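Local atomic coordinates of polymeric immunoglobulin receptor (Mus musculus, PDB entry 4NOB), a protein that probably binds polymeric immunoglobulins at the surface of epithelial cells and carries them across, its ectodomain being released as secretory component. Residues A[52-57]-A[68-73]; A[23-28]-A[78-83]; A[93-98]-A[106-111]; A[14-19]-A[84-89]. All blocks are in the same frame, centred on the assembly; numbering follows the deposited sequence.

Contact 1 (A[52-57]-A[68-73]). With NAG (2-acetamido-2-deoxy-beta-D-glucopyranose), chain B.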
loop_
_atom_site.group_PDB
_atom_site.type_symbol
_atom_site.label_atom_id
_atom_site.label_comp_id
_atom_site.label_asym_id
_atom_site.label_seq_id
_atom_site.Cartn_x
_atom_site.Cartn_y
_atom_site.Cartn_z
ATOM N N THR A 52 -3.097 0.189 -9.854
ATOM C CA THR A 52 -3.893 0.063 -8.628
ATOM C C THR A 52 -4.166 -1.333 -8.295
ATOM O O THR A 52 -4.688 -2.116 -9.126
ATOM C CB THR A 52 -5.186 0.834 -8.693
ATOM O OG1 THR A 52 -4.896 2.183 -9.030
ATOM C CG2 THR A 52 -5.924 0.878 -7.341
ATOM N N LEU A 53 -3.860 -1.720 -7.049
ATOM C CA LEU A 53 -4.174 -3.024 -6.524
ATOM C C LEU A 53 -5.313 -2.988 -5.494
ATOM O O LEU A 53 -6.068 -3.964 -5.396
ATOM C CB LEU A 53 -2.945 -3.668 -5.825
ATOM C CG LEU A 53 -1.794 -3.914 -6.811
ATOM C CD1 LEU A 53 -0.573 -4.348 -6.038
ATOM C CD2 LEU A 53 -2.174 -4.919 -7.905
ATOM N N ILE A 54 -5.487 -1.874 -4.806
ATOM C CA ILE A 54 -6.632 -1.725 -3.884
ATOM C C ILE A 54 -6.915 -0.272 -3.727
ATOM O O ILE A 54 -5.931 0.542 -3.744
ATOM C CB ILE A 54 -6.360 -2.515 -2.538
ATOM C CG1 ILE A 54 -7.586 -2.460 -1.679
ATOM C CG2 ILE A 54 -5.132 -2.003 -1.847
ATOM C CD1 ILE A 54 -7.516 -3.471 -0.492
ATOM N N SER A 55 -8.164 0.159 -3.614
ATOM C CA SER A 55 -8.442 1.519 -3.371
ATOM C C SER A 55 -9.670 1.659 -2.436
ATOM O O SER A 55 -10.504 0.712 -2.328
ATOM C CB SER A 55 -8.642 2.290 -4.690
ATOM O OG SER A 55 -9.994 1.977 -5.143
ATOM N N SER A 56 -9.811 2.832 -1.881
ATOM C CA SER A 56 -10.895 3.162 -0.961
ATOM C C SER A 56 -12.258 3.264 -1.678
ATOM O O SER A 56 -13.275 3.377 -0.949
ATOM C CB SER A 56 -10.640 4.424 -0.152
ATOM O OG SER A 56 -10.528 5.552 -1.011
ATOM N N ASN A 57 -12.326 3.262 -3.019
ATOM C CA ASN A 57 -13.627 3.186 -3.691
ATOM C C ASN A 57 -14.077 1.730 -3.653
ATOM O O ASN A 57 -15.155 1.407 -4.188
ATOM C CB ASN A 57 -13.482 3.644 -5.121
ATOM C CG ASN A 57 -13.065 5.110 -5.269
ATOM O OD1 ASN A 57 -12.169 5.463 -6.090
ATOM N ND2 ASN A 57 -13.696 5.974 -4.490
ATOM N N ALA A 68 -6.405 -8.852 1.220
ATOM C CA ALA A 68 -6.003 -7.455 1.423
ATOM C C ALA A 68 -7.144 -6.596 1.867
ATOM O O ALA A 68 -8.332 -6.853 1.621
ATOM C CB ALA A 68 -5.332 -6.843 0.201
ATOM N N ASN A 69 -6.836 -5.469 2.519
ATOM C CA ASN A 69 -7.849 -4.474 2.968
ATOM C C ASN A 69 -7.086 -3.129 2.904
ATOM O O ASN A 69 -5.863 -3.027 2.973
ATOM C CB ASN A 69 -8.295 -4.786 4.426
ATOM C CG ASN A 69 -9.538 -4.045 4.896
ATOM O OD1 ASN A 69 -10.132 -3.309 4.187
ATOM N ND2 ASN A 69 -9.920 -4.268 6.168
ATOM N N LEU A 70 -7.853 -2.082 2.701
ATOM C CA LEU A 70 -7.375 -0.700 2.799
ATOM C C LEU A 70 -8.376 -0.025 3.722
ATOM O O LEU A 70 -9.572 0.035 3.404
ATOM C CB LEU A 70 -7.203 -0.031 1.465
ATOM C CG LEU A 70 -6.562 1.353 1.468
ATOM C CD1 LEU A 70 -6.122 1.707 0.088
ATOM C CD2 LEU A 70 -7.515 2.466 1.945
ATOM N N ILE A 71 -7.952 0.488 4.873
ATOM C CA ILE A 71 -8.842 1.104 5.828
ATOM C C ILE A 71 -8.432 2.559 6.041
ATOM O O ILE A 71 -7.259 2.814 6.418
ATOM C CB ILE A 71 -8.765 0.442 7.210
ATOM C CG1 ILE A 71 -8.906 -1.079 7.122
ATOM C CG2 ILE A 71 -9.827 1.046 8.127
ATOM C CD1 ILE A 71 -8.627 -1.863 8.403
ATOM N N ASN A 72 -9.318 3.465 5.751
ATOM C CA ASN A 72 -9.135 4.873 6.017
ATOM C C ASN A 72 -9.460 5.142 7.441
ATOM O O ASN A 72 -10.500 4.764 7.957
ATOM C CB ASN A 72 -9.892 5.794 5.080
ATOM C CG ASN A 72 -9.519 7.281 5.249
ATOM O OD1 ASN A 72 -8.371 7.597 5.413
ATOM N ND2 ASN A 72 -10.525 8.149 5.187
ATOM N N PHE A 73 -8.592 5.917 8.110
ATOM C CA PHE A 73 -8.793 6.386 9.482
ATOM C C PHE A 73 -8.792 7.923 9.495
ATOM O O PHE A 73 -7.758 8.539 9.866
ATOM C CB PHE A 73 -7.727 5.810 10.427
ATOM C CG PHE A 73 -7.800 4.350 10.654
ATOM C CD1 PHE A 73 -8.847 3.817 11.380
ATOM C CD2 PHE A 73 -6.774 3.525 10.210
ATOM C CE1 PHE A 73 -8.926 2.467 11.637
ATOM C CE2 PHE A 73 -6.885 2.166 10.491
ATOM C CZ PHE A 73 -7.979 1.661 11.160
HETATM C C1 NAG B . -5.263 5.665 13.806
HETATM C C2 NAG B . -4.139 4.897 14.484
HETATM C C3 NAG B . -4.418 3.388 14.502
HETATM C C4 NAG B . -5.773 3.155 15.109
HETATM C C5 NAG B . -6.761 3.969 14.281
HETATM C C6 NAG B . -8.205 3.785 14.817
HETATM C C7 NAG B . -1.852 5.804 14.241
HETATM C C8 NAG B . -0.630 5.971 13.340
HETATM N N2 NAG B . -2.920 5.180 13.717
HETATM O O3 NAG B . -3.429 2.768 15.350
HETATM O O4 NAG B . -6.170 1.747 15.063
HETATM O O5 NAG B . -6.477 5.344 14.446
HETATM O O6 NAG B . -8.242 4.127 16.228
HETATM O O7 NAG B . -1.872 6.322 15.371
#
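At one edge of the immunoglobulin V-set sandwich, I54 and L70 close the gap between the two sheets where strands 54-55 and 68-73 (C' and D) pass each other. No hydrogen bond links the two segments; the join is apolar. I54 carries it mainly with the tip of its side chain: CG1 stands anti to the backbone N (chi1 -174°), and CD1 beyond it reaches the backbone of strand 68-73, lying 3.4 Å from N69 C. I54 CD1 also meets A68 CB at 4.1 Å and L70 CB at 4.0 Å. L70 answers by sending CD1 to S55 CA at 4.2 Å, while its CD2 lies 4.2 Å from S56 CB; S56 OG itself bonds to the backbone N of K39. At the far end of the strand the F73 ring is held between I71 CG2, offset toward the rim of one face, and C5 of the protein-linked N-acetylglucosamine, centred 3.6 Å above the other. An alanine at F73 would probably leave the sugar's C5 and C6 without their aromatic support and open a gap beside I71. L53 and I54 form a classic beta bulge opposite W41 of strand 39-44, whereas strand 68-73 continues into its own sheet beside strand 78-83, whose F79 packs against L70.

Contact 2 (A[23-28]-A[78-83]). With NAG (2-acetamido-2-deoxy-beta-D-glucopyranose), chain B; EDO (1,2-ethanediol), chain F.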
loop_
_atom_site.group_PDB
_atom_site.type_symbol
_atom_site.label_atom_id
_atom_site.label_comp_id
_atom_site.label_asym_id
_atom_site.label_seq_id
_atom_site.Cartn_x
_atom_site.Cartn_y
_atom_site.Cartn_z
ATOM N N SER A 23 1.136 -4.620 7.571
ATOM C CA SER A 23 0.175 -3.560 7.775
ATOM C C SER A 23 0.857 -2.274 7.585
ATOM O O SER A 23 1.715 -1.894 8.454
ATOM C CB SER A 23 -0.398 -3.636 9.156
ATOM O OG SER A 23 -1.434 -2.750 9.427
ATOM N N ILE A 24 0.596 -1.627 6.453
ATOM C CA ILE A 24 1.380 -0.432 6.012
ATOM C C ILE A 24 0.576 0.795 6.258
ATOM O O ILE A 24 -0.506 0.935 5.713
ATOM C CB ILE A 24 1.677 -0.567 4.551
ATOM C CG1 ILE A 24 2.700 -1.744 4.344
ATOM C CG2 ILE A 24 2.214 0.711 3.913
ATOM C CD1 ILE A 24 2.824 -2.217 2.953
ATOM N N THR A 25 1.030 1.698 7.138
ATOM C CA THR A 25 0.350 2.936 7.473
ATOM C C THR A 25 0.945 4.071 6.682
ATOM O O THR A 25 2.158 4.274 6.619
ATOM C CB THR A 25 0.480 3.337 8.958
ATOM O OG1 THR A 25 -0.231 2.327 9.713
ATOM C CG2 THR A 25 -0.079 4.683 9.236
ATOM N N CYS A 26 0.083 4.746 5.951
ATOM C CA CYS A 26 0.422 6.010 5.225
ATOM C C CYS A 26 -0.309 7.154 5.903
ATOM O O CYS A 26 -1.498 7.088 6.198
ATOM C CB CYS A 26 0.155 5.914 3.772
ATOM S SG CYS A 26 1.427 4.754 3.011
ATOM N N TYR A 27 0.422 8.280 6.080
ATOM C CA TYR A 27 -0.002 9.499 6.716
ATOM C C TYR A 27 -0.212 10.569 5.656
ATOM O O TYR A 27 0.563 10.688 4.721
ATOM C CB TYR A 27 1.105 10.001 7.625
ATOM C CG TYR A 27 1.412 9.120 8.794
ATOM C CD1 TYR A 27 2.304 8.063 8.656
ATOM C CD2 TYR A 27 0.935 9.384 10.037
ATOM C CE1 TYR A 27 2.638 7.238 9.801
ATOM C CE2 TYR A 27 1.264 8.589 11.112
ATOM C CZ TYR A 27 2.123 7.542 10.965
ATOM O OH TYR A 27 2.504 6.830 12.166
ATOM N N TYR A 28 -1.300 11.325 5.829
ATOM C CA TYR A 28 -1.608 12.387 4.867
ATOM C C TYR A 28 -1.858 13.709 5.595
ATOM O O TYR A 28 -1.974 13.759 6.837
ATOM C CB TYR A 28 -2.747 11.959 3.956
ATOM C CG TYR A 28 -3.999 11.476 4.638
ATOM C CD1 TYR A 28 -4.914 12.361 5.192
ATOM C CD2 TYR A 28 -4.308 10.118 4.668
ATOM C CE1 TYR A 28 -6.080 11.902 5.772
ATOM C CE2 TYR A 28 -5.489 9.679 5.227
ATOM C CZ TYR A 28 -6.354 10.569 5.745
ATOM O OH TYR A 28 -7.523 10.119 6.295
ATOM N N THR A 78 -4.736 9.044 8.674
ATOM C CA THR A 78 -3.976 7.977 8.108
ATOM C C THR A 78 -4.872 7.015 7.353
ATOM O O THR A 78 -6.079 7.017 7.529
ATOM C CB THR A 78 -3.232 7.124 9.176
ATOM O OG1 THR A 78 -4.131 6.380 9.999
ATOM C CG2 THR A 78 -2.373 8.022 10.040
ATOM N N PHE A 79 -4.246 6.172 6.558
ATOM C CA PHE A 79 -4.908 4.932 6.092
ATOM C C PHE A 79 -3.931 3.780 6.138
ATOM O O PHE A 79 -2.715 3.993 6.211
ATOM C CB PHE A 79 -5.509 5.071 4.649
ATOM C CG PHE A 79 -4.550 5.332 3.506
ATOM C CD1 PHE A 79 -4.043 6.606 3.300
ATOM C CD2 PHE A 79 -4.235 4.301 2.571
ATOM C CE1 PHE A 79 -3.163 6.841 2.240
ATOM C CE2 PHE A 79 -3.406 4.599 1.522
ATOM C CZ PHE A 79 -2.930 5.828 1.346
ATOM N N VAL A 80 -4.476 2.576 6.210
ATOM C CA VAL A 80 -3.682 1.357 6.385
ATOM C C VAL A 80 -3.971 0.389 5.233
ATOM O O VAL A 80 -5.146 0.234 4.860
ATOM C CB VAL A 80 -3.910 0.733 7.730
ATOM C CG1 VAL A 80 -3.069 -0.477 7.937
ATOM C CG2 VAL A 80 -3.673 1.716 8.823
ATOM N N ILE A 81 -2.900 -0.196 4.706
ATOM C CA ILE A 81 -3.024 -1.257 3.744
ATOM C C ILE A 81 -2.546 -2.527 4.384
ATOM O O ILE A 81 -1.398 -2.649 4.796
ATOM C CB ILE A 81 -2.161 -0.936 2.493
ATOM C CG1 ILE A 81 -2.498 0.414 1.887
ATOM C CG2 ILE A 81 -2.342 -2.017 1.464
ATOM C CD1 ILE A 81 -1.420 1.429 1.995
ATOM N N ASN A 82 -3.456 -3.473 4.501
ATOM C CA ASN A 82 -3.130 -4.824 5.049
ATOM C C ASN A 82 -3.025 -5.802 3.919
ATOM O O ASN A 82 -3.921 -5.850 3.064
ATOM C CB ASN A 82 -4.228 -5.234 6.020
ATOM C CG ASN A 82 -4.265 -4.408 7.306
ATOM O OD1 ASN A 82 -3.260 -3.977 7.765
ATOM N ND2 ASN A 82 -5.424 -4.241 7.841
ATOM N N ILE A 83 -1.944 -6.541 3.869
ATOM C CA ILE A 83 -1.656 -7.525 2.829
ATOM C C ILE A 83 -1.214 -8.786 3.486
ATOM O O ILE A 83 -0.265 -8.770 4.239
ATOM C CB ILE A 83 -0.590 -7.061 1.792
ATOM C CG1 ILE A 83 -0.805 -5.562 1.371
ATOM C CG2 ILE A 83 -0.648 -7.978 0.590
ATOM C CD1 ILE A 83 0.390 -5.057 0.650
HETATM C C1 NAG B . -5.263 5.665 13.806
HETATM C C2 NAG B . -4.139 4.897 14.484
HETATM C C3 NAG B . -4.418 3.388 14.502
HETATM C C4 NAG B . -5.773 3.155 15.109
HETATM C C5 NAG B . -6.761 3.969 14.281
HETATM C C6 NAG B . -8.205 3.785 14.817
HETATM C C7 NAG B . -1.852 5.804 14.241
HETATM C C8 NAG B . -0.630 5.971 13.340
HETATM N N2 NAG B . -2.920 5.180 13.717
HETATM O O3 NAG B . -3.429 2.768 15.350
HETATM O O4 NAG B . -6.170 1.747 15.063
HETATM O O5 NAG B . -6.477 5.344 14.446
HETATM O O6 NAG B . -8.242 4.127 16.228
HETATM O O7 NAG B . -1.872 6.322 15.371
HETATM C C1 EDO F . 5.050 -3.856 8.457
HETATM O O1 EDO F . 3.814 -4.532 8.809
HETATM C C2 EDO F . 4.692 -2.711 7.527
HETATM O O2 EDO F . 5.035 -1.357 7.932
#
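V80 sets one methyl against S23 and the other against T25 on the outward face of paired strands 23-27 and 78-83. V80 CG1 comes to 3.2 Å from S23 OG, and V80 CG2 to 3.6 Å from T25 OG1. S23 OG, anti to its backbone N (chi1 -174°), also donates to N82 OD1 at 2.8 Å, nearly in line with the amide C=O. Farther along, T25 CG2 packs over one face of the Y27 ring, toward its rim, 3.8 Å above the plane, and also touches T78 CB. The Y27 ring runs alongside T78, whose CG2 touches CD2 of the ring, and Y27 OH ends 3.5 Å from the acetyl methyl C8 of the glycan. These are strands B and E of the immunoglobulin V-set fold, antiparallel, with I24–I81 and C26–F79 as hydrogen-bonded pairs, each joined by two N-H...O bonds. On the inward face F79 spreads its ring against C26, whose CB sits 3.7 Å above the plane toward the rim in a CH-pi contact. Y28 CD2 abuts the edge of the F79 ring in its plane, 3.8 Å from F79 CD1, while Y28 OH is held by N72 OD1. I81 CD1 packs against I24 CG2 at 4.2 Å and, more loosely, C26 SG, and W41 of strand 39-44 packs against both isoleucines.

Contact 3 (A[93-98]-A[106-111])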
loop_
_atom_site.group_PDB
_atom_site.type_symbol
_atom_site.label_atom_id
_atom_site.label_comp_id
_atom_site.label_asym_id
_atom_site.label_seq_id
_atom_site.Cartn_x
_atom_site.Cartn_y
_atom_site.Cartn_z
ATOM N N SER A 93 8.108 -2.554 -6.016
ATOM C CA SER A 93 8.087 -1.085 -5.781
ATOM C C SER A 93 6.632 -0.645 -5.903
ATOM O O SER A 93 5.976 -0.927 -6.886
ATOM C CB SER A 93 8.919 -0.354 -6.834
ATOM O OG SER A 93 10.277 -0.734 -6.707
ATOM N N TYR A 94 6.146 -0.047 -4.825
ATOM C CA TYR A 94 4.743 0.369 -4.660
ATOM C C TYR A 94 4.624 1.826 -4.295
ATOM O O TYR A 94 5.588 2.480 -3.878
ATOM C CB TYR A 94 4.085 -0.515 -3.570
ATOM C CG TYR A 94 4.040 -1.981 -3.889
ATOM C CD1 TYR A 94 5.116 -2.794 -3.650
ATOM C CD2 TYR A 94 2.904 -2.546 -4.380
ATOM C CE1 TYR A 94 5.079 -4.157 -3.980
ATOM C CE2 TYR A 94 2.828 -3.920 -4.656
ATOM C CZ TYR A 94 3.914 -4.722 -4.433
ATOM O OH TYR A 94 3.811 -6.089 -4.667
ATOM N N LYS A 95 3.373 2.322 -4.366
ATOM C CA LYS A 95 3.051 3.624 -3.823
ATOM C C LYS A 95 1.755 3.567 -3.002
ATOM O O LYS A 95 0.852 2.838 -3.412
ATOM C CB LYS A 95 2.908 4.709 -4.922
ATOM C CG LYS A 95 4.130 4.968 -5.730
ATOM C CD LYS A 95 3.814 6.035 -6.757
ATOM C CE LYS A 95 4.914 6.128 -7.790
ATOM N NZ LYS A 95 6.208 6.622 -7.242
ATOM N N CYS A 96 1.733 4.267 -1.901
ATOM C CA CYS A 96 0.447 4.607 -1.283
ATOM C C CYS A 96 0.153 6.056 -1.626
ATOM O O CYS A 96 1.090 6.864 -1.674
ATOM C CB CYS A 96 0.437 4.363 0.208
ATOM S SG CYS A 96 1.605 5.413 1.099
ATOM N N GLY A 97 -1.080 6.426 -1.889
ATOM C CA GLY A 97 -1.390 7.744 -2.248
ATOM C C GLY A 97 -2.815 8.151 -2.120
ATOM O O GLY A 97 -3.722 7.364 -1.802
ATOM N N LEU A 98 -3.020 9.447 -2.461
ATOM C CA LEU A 98 -4.322 10.107 -2.449
ATOM C C LEU A 98 -4.621 10.628 -3.862
ATOM O O LEU A 98 -3.759 11.213 -4.511
ATOM C CB LEU A 98 -4.347 11.291 -1.490
ATOM C CG LEU A 98 -4.730 10.981 -0.030
ATOM C CD1 LEU A 98 -3.828 9.983 0.575
ATOM C CD2 LEU A 98 -4.744 12.302 0.755
ATOM N N SER A 106 1.649 11.051 -3.365
ATOM C CA SER A 106 2.037 9.667 -3.078
ATOM C C SER A 106 3.369 9.517 -2.418
ATOM O O SER A 106 4.134 10.497 -2.294
ATOM C CB SER A 106 2.031 8.881 -4.337
ATOM O OG SER A 106 3.064 9.320 -5.204
ATOM N N PHE A 107 3.590 8.315 -1.846
ATOM C CA PHE A 107 4.772 7.933 -1.140
ATOM C C PHE A 107 5.229 6.576 -1.615
ATOM O O PHE A 107 4.387 5.671 -1.738
ATOM C CB PHE A 107 4.551 7.967 0.361
ATOM C CG PHE A 107 5.745 7.563 1.149
ATOM C CD1 PHE A 107 6.704 8.508 1.583
ATOM C CD2 PHE A 107 5.938 6.240 1.538
ATOM C CE1 PHE A 107 7.773 8.095 2.310
ATOM C CE2 PHE A 107 7.043 5.868 2.211
ATOM C CZ PHE A 107 7.956 6.795 2.650
ATOM N N ASP A 108 6.525 6.418 -1.898
ATOM C CA ASP A 108 7.104 5.160 -2.464
ATOM C C ASP A 108 7.463 4.219 -1.304
ATOM O O ASP A 108 8.208 4.583 -0.394
ATOM C CB ASP A 108 8.349 5.468 -3.252
ATOM C CG ASP A 108 8.069 6.267 -4.493
ATOM O OD1 ASP A 108 6.941 6.544 -4.932
ATOM O OD2 ASP A 108 9.131 6.741 -5.006
ATOM N N VAL A 109 6.993 2.987 -1.444
ATOM C CA VAL A 109 7.241 1.901 -0.505
ATOM C C VAL A 109 7.927 0.759 -1.253
ATOM O O VAL A 109 7.378 0.255 -2.272
ATOM C CB VAL A 109 5.929 1.445 0.110
ATOM C CG1 VAL A 109 6.186 0.268 1.047
ATOM C CG2 VAL A 109 5.211 2.552 0.825
ATOM N N SER A 110 9.080 0.280 -0.785
ATOM C CA SER A 110 9.710 -0.870 -1.352
ATOM C C SER A 110 9.356 -2.063 -0.455
ATOM O O SER A 110 9.560 -2.064 0.763
ATOM C CB SER A 110 11.184 -0.636 -1.295
ATOM O OG SER A 110 11.930 -1.814 -1.584
ATOM N N LEU A 111 8.704 -3.072 -1.056
ATOM C CA LEU A 111 8.307 -4.244 -0.277
ATOM C C LEU A 111 9.245 -5.390 -0.693
ATOM O O LEU A 111 9.321 -5.725 -1.883
ATOM C CB LEU A 111 6.846 -4.590 -0.584
ATOM C CG LEU A 111 6.282 -5.844 0.042
ATOM C CD1 LEU A 111 6.376 -5.830 1.550
ATOM C CD2 LEU A 111 4.845 -6.077 -0.464
HETATM O O HOH W 1 11.567 -1.147 -4.399
HETATM O O HOH W 2 8.551 7.497 -7.786
#
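Y94, C96, V109 and F107 pair across the F–G beta hairpin of the immunoglobulin V-set fold, strands 92-98 and 105-114. Four backbone hydrogen bonds join them: Y94 N to V109 O and V109 N to Y94 O, both 2.9 Å, and two more between C96 and F107, the one from C96 N bent to 146°. Y94 OH bonds back to D90 O, the tyrosine corner of immunoglobulin domains. Apolar packing is on the inward face. L111 CB rests against Y94 CE1 at 3.9 Å, while F107 CB meets C96 SG at 4.0 Å. G97 lets the strands draw together, its CA 4.0 Å from S106 CA, where a side chain would crowd S106 CB. The outward face is polar. K95 and D108 run alongside each other, and K95, extended until a bend at chi4 (-67°), turns NZ to D108 OD1 in a salt bridge whose modelled 2.4 Å is doubtfully short. A water accepts from K95 NZ and donates to D108 OD2 at 2.9 Å.

Contact 4 (A[14-19]-A[84-89])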
loop_
_atom_site.group_PDB
_atom_site.type_symbol
_atom_site.label_atom_id
_atom_site.label_comp_id
_atom_site.label_asym_id
_atom_site.label_seq_id
_atom_site.Cartn_x
_atom_site.Cartn_y
_atom_site.Cartn_z
ATOM N N VAL A 14 9.698 -2.102 3.535
ATOM C CA VAL A 14 9.005 -3.085 4.337
ATOM C C VAL A 14 9.581 -4.455 4.016
ATOM O O VAL A 14 9.666 -4.800 2.862
ATOM C CB VAL A 14 7.485 -3.108 4.032
ATOM C CG1 VAL A 14 6.812 -4.214 4.817
ATOM C CG2 VAL A 14 6.870 -1.726 4.359
ATOM N N SER A 15 10.136 -5.133 5.032
ATOM C CA SER A 15 10.758 -6.461 4.826
ATOM C C SER A 15 9.867 -7.496 5.497
ATOM O O SER A 15 9.434 -7.296 6.637
ATOM C CB SER A 15 12.078 -6.507 5.496
ATOM O OG SER A 15 12.937 -5.573 4.887
ATOM N N SER A 16 9.579 -8.594 4.814
ATOM C CA SER A 16 8.779 -9.684 5.330
ATOM C C SER A 16 9.325 -10.983 4.804
ATOM O O SER A 16 10.313 -11.031 4.029
ATOM C CB SER A 16 7.355 -9.493 4.867
ATOM O OG SER A 16 6.496 -10.292 5.706
ATOM N N ILE A 17 8.717 -12.077 5.272
ATOM C CA ILE A 17 8.991 -13.427 4.828
ATOM C C ILE A 17 7.740 -14.029 4.248
ATOM O O ILE A 17 6.591 -13.727 4.656
ATOM C CB ILE A 17 9.453 -14.256 6.039
ATOM C CG1 ILE A 17 10.734 -13.642 6.664
ATOM C CG2 ILE A 17 9.706 -15.670 5.667
ATOM C CD1 ILE A 17 11.882 -13.614 5.714
ATOM N N GLU A 18 7.896 -14.952 3.330
ATOM C CA GLU A 18 6.761 -15.656 2.738
ATOM C C GLU A 18 5.860 -16.265 3.778
ATOM O O GLU A 18 6.333 -16.890 4.735
ATOM C CB GLU A 18 7.142 -16.803 1.784
ATOM C CG GLU A 18 7.895 -16.522 0.525
ATOM C CD GLU A 18 7.461 -17.500 -0.561
ATOM O OE1 GLU A 18 7.465 -18.751 -0.281
ATOM O OE2 GLU A 18 7.212 -17.076 -1.688
ATOM N N GLY A 19 4.580 -15.971 3.621
ATOM C CA GLY A 19 3.544 -16.407 4.584
ATOM C C GLY A 19 3.076 -15.363 5.539
ATOM O O GLY A 19 1.975 -15.553 6.122
ATOM N N GLU A 84 -1.900 -9.863 3.192
ATOM C CA GLU A 84 -1.693 -11.153 3.831
ATOM C C GLU A 84 -1.207 -12.191 2.841
ATOM O O GLU A 84 -1.236 -12.017 1.650
ATOM C CB GLU A 84 -2.941 -11.643 4.575
ATOM C CG GLU A 84 -3.445 -10.532 5.462
ATOM C CD GLU A 84 -4.893 -10.328 5.566
ATOM O OE1 GLU A 84 -5.649 -11.176 4.965
ATOM O OE2 GLU A 84 -5.231 -9.305 6.327
ATOM N N GLN A 85 -0.768 -13.329 3.370
ATOM C CA GLN A 85 -0.351 -14.465 2.524
ATOM C C GLN A 85 0.700 -14.053 1.524
ATOM O O GLN A 85 0.637 -14.360 0.366
ATOM C CB GLN A 85 -1.552 -15.115 1.851
ATOM C CG GLN A 85 -2.514 -15.629 2.889
ATOM C CD GLN A 85 -3.728 -16.250 2.251
ATOM O OE1 GLN A 85 -3.585 -17.206 1.473
ATOM N NE2 GLN A 85 -4.929 -15.656 2.494
ATOM N N LEU A 86 1.696 -13.299 2.013
ATOM C CA LEU A 86 2.734 -12.785 1.135
ATOM C C LEU A 86 3.527 -13.884 0.534
ATOM O O LEU A 86 3.762 -14.933 1.170
ATOM C CB LEU A 86 3.613 -11.805 1.872
ATOM C CG LEU A 86 2.945 -10.526 2.319
ATOM C CD1 LEU A 86 3.799 -9.762 3.236
ATOM C CD2 LEU A 86 2.612 -9.589 1.131
ATOM N N THR A 87 3.958 -13.682 -0.674
ATOM C CA THR A 87 4.989 -14.552 -1.260
ATOM C C THR A 87 6.080 -13.690 -1.867
ATOM O O THR A 87 6.031 -12.447 -1.979
ATOM C CB THR A 87 4.448 -15.498 -2.337
ATOM O OG1 THR A 87 4.294 -14.780 -3.564
ATOM C CG2 THR A 87 3.184 -16.146 -1.884
ATOM N N GLN A 88 7.199 -14.339 -2.292
ATOM C CA GLN A 88 8.232 -13.638 -2.973
ATOM C C GLN A 88 7.755 -12.830 -4.169
ATOM O O GLN A 88 8.337 -11.804 -4.505
ATOM C CB GLN A 88 9.381 -14.535 -3.362
ATOM C CG GLN A 88 10.088 -15.249 -2.258
ATOM C CD GLN A 88 11.109 -16.169 -2.822
ATOM O OE1 GLN A 88 10.712 -17.353 -3.217
ATOM N NE2 GLN A 88 12.296 -15.799 -2.799
ATOM N N ASP A 89 6.684 -13.268 -4.811
ATOM C CA ASP A 89 6.131 -12.568 -5.975
ATOM C C ASP A 89 5.508 -11.176 -5.618
ATOM O O ASP A 89 5.326 -10.332 -6.494
ATOM C CB ASP A 89 5.144 -13.453 -6.745
ATOM C CG ASP A 89 5.800 -14.670 -7.338
ATOM O OD1 ASP A 89 7.011 -14.701 -7.485
ATOM O OD2 ASP A 89 5.010 -15.574 -7.661
HETATM O O HOH W 3 -0.395 -14.011 6.214
#
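S16, E18 and G19, at the end of strand 13-17, meet L86, T87 and Q88 in the E–F turn at one pole of the immunoglobulin V-set sandwich. S16 comes first: its CB and OG lie against L86 CD1, the OG at 3.7 Å, while the same hydroxyl is hydrogen-bonded to D20 OD2. L86 is buried, with V22 and V113 also touching it. E18 carries the polar part. Its chain bends at chi2 (-147°), and OE2 ends at the turn, accepting from Q88 N at 2.8 Å through its anti lone pair in an almost straight bond (171°). E18 OE2 also lies 3.2 Å from T87 CB and 3.5 Å from Q88 CG, and the E18 carboxylate and Q88 side-chain amide planes stand 85° apart. T87 OG1 accepts from D89 N in an ST turn, so side-chain oxygens hold two successive N-H groups where the 3-10 segment begins. An alanine in place of E18 would probably leave Q88 N without its acceptor and the turn less firmly tied to the strand end. G19 follows at backbone angles where a CB would press on the E18 carbonyl O; G19 N donates to L86 O at 2.8 Å. The carbonyl O of G19 accepts from a water at 2.8 Å, and that water accepts in turn from Q85 N.

In the fold
Contact 2 is the buried one; contacts 1 and 3 are partly buried, and contact 4 sits farthest out, at a pole of the domain. Contacts 2 and 3 are regular antiparallel pairs, one in each sheet, and the C26–C96 disulfide joins them through the core, with F79 also packing on L98. Contact 1 bridges the sheets by apolar packing, without a hydrogen bond; its strand 68-73 pairs with strand 78-83 of contact 2 through I71 O and V80 N, N72 OD1 meets Y28 OH, and both contacts touch the glycan. Contact 4 relies on a carboxylate, a main-chain bond and water, and its V14 N continues contact 3's sheet by pairing with S110 O.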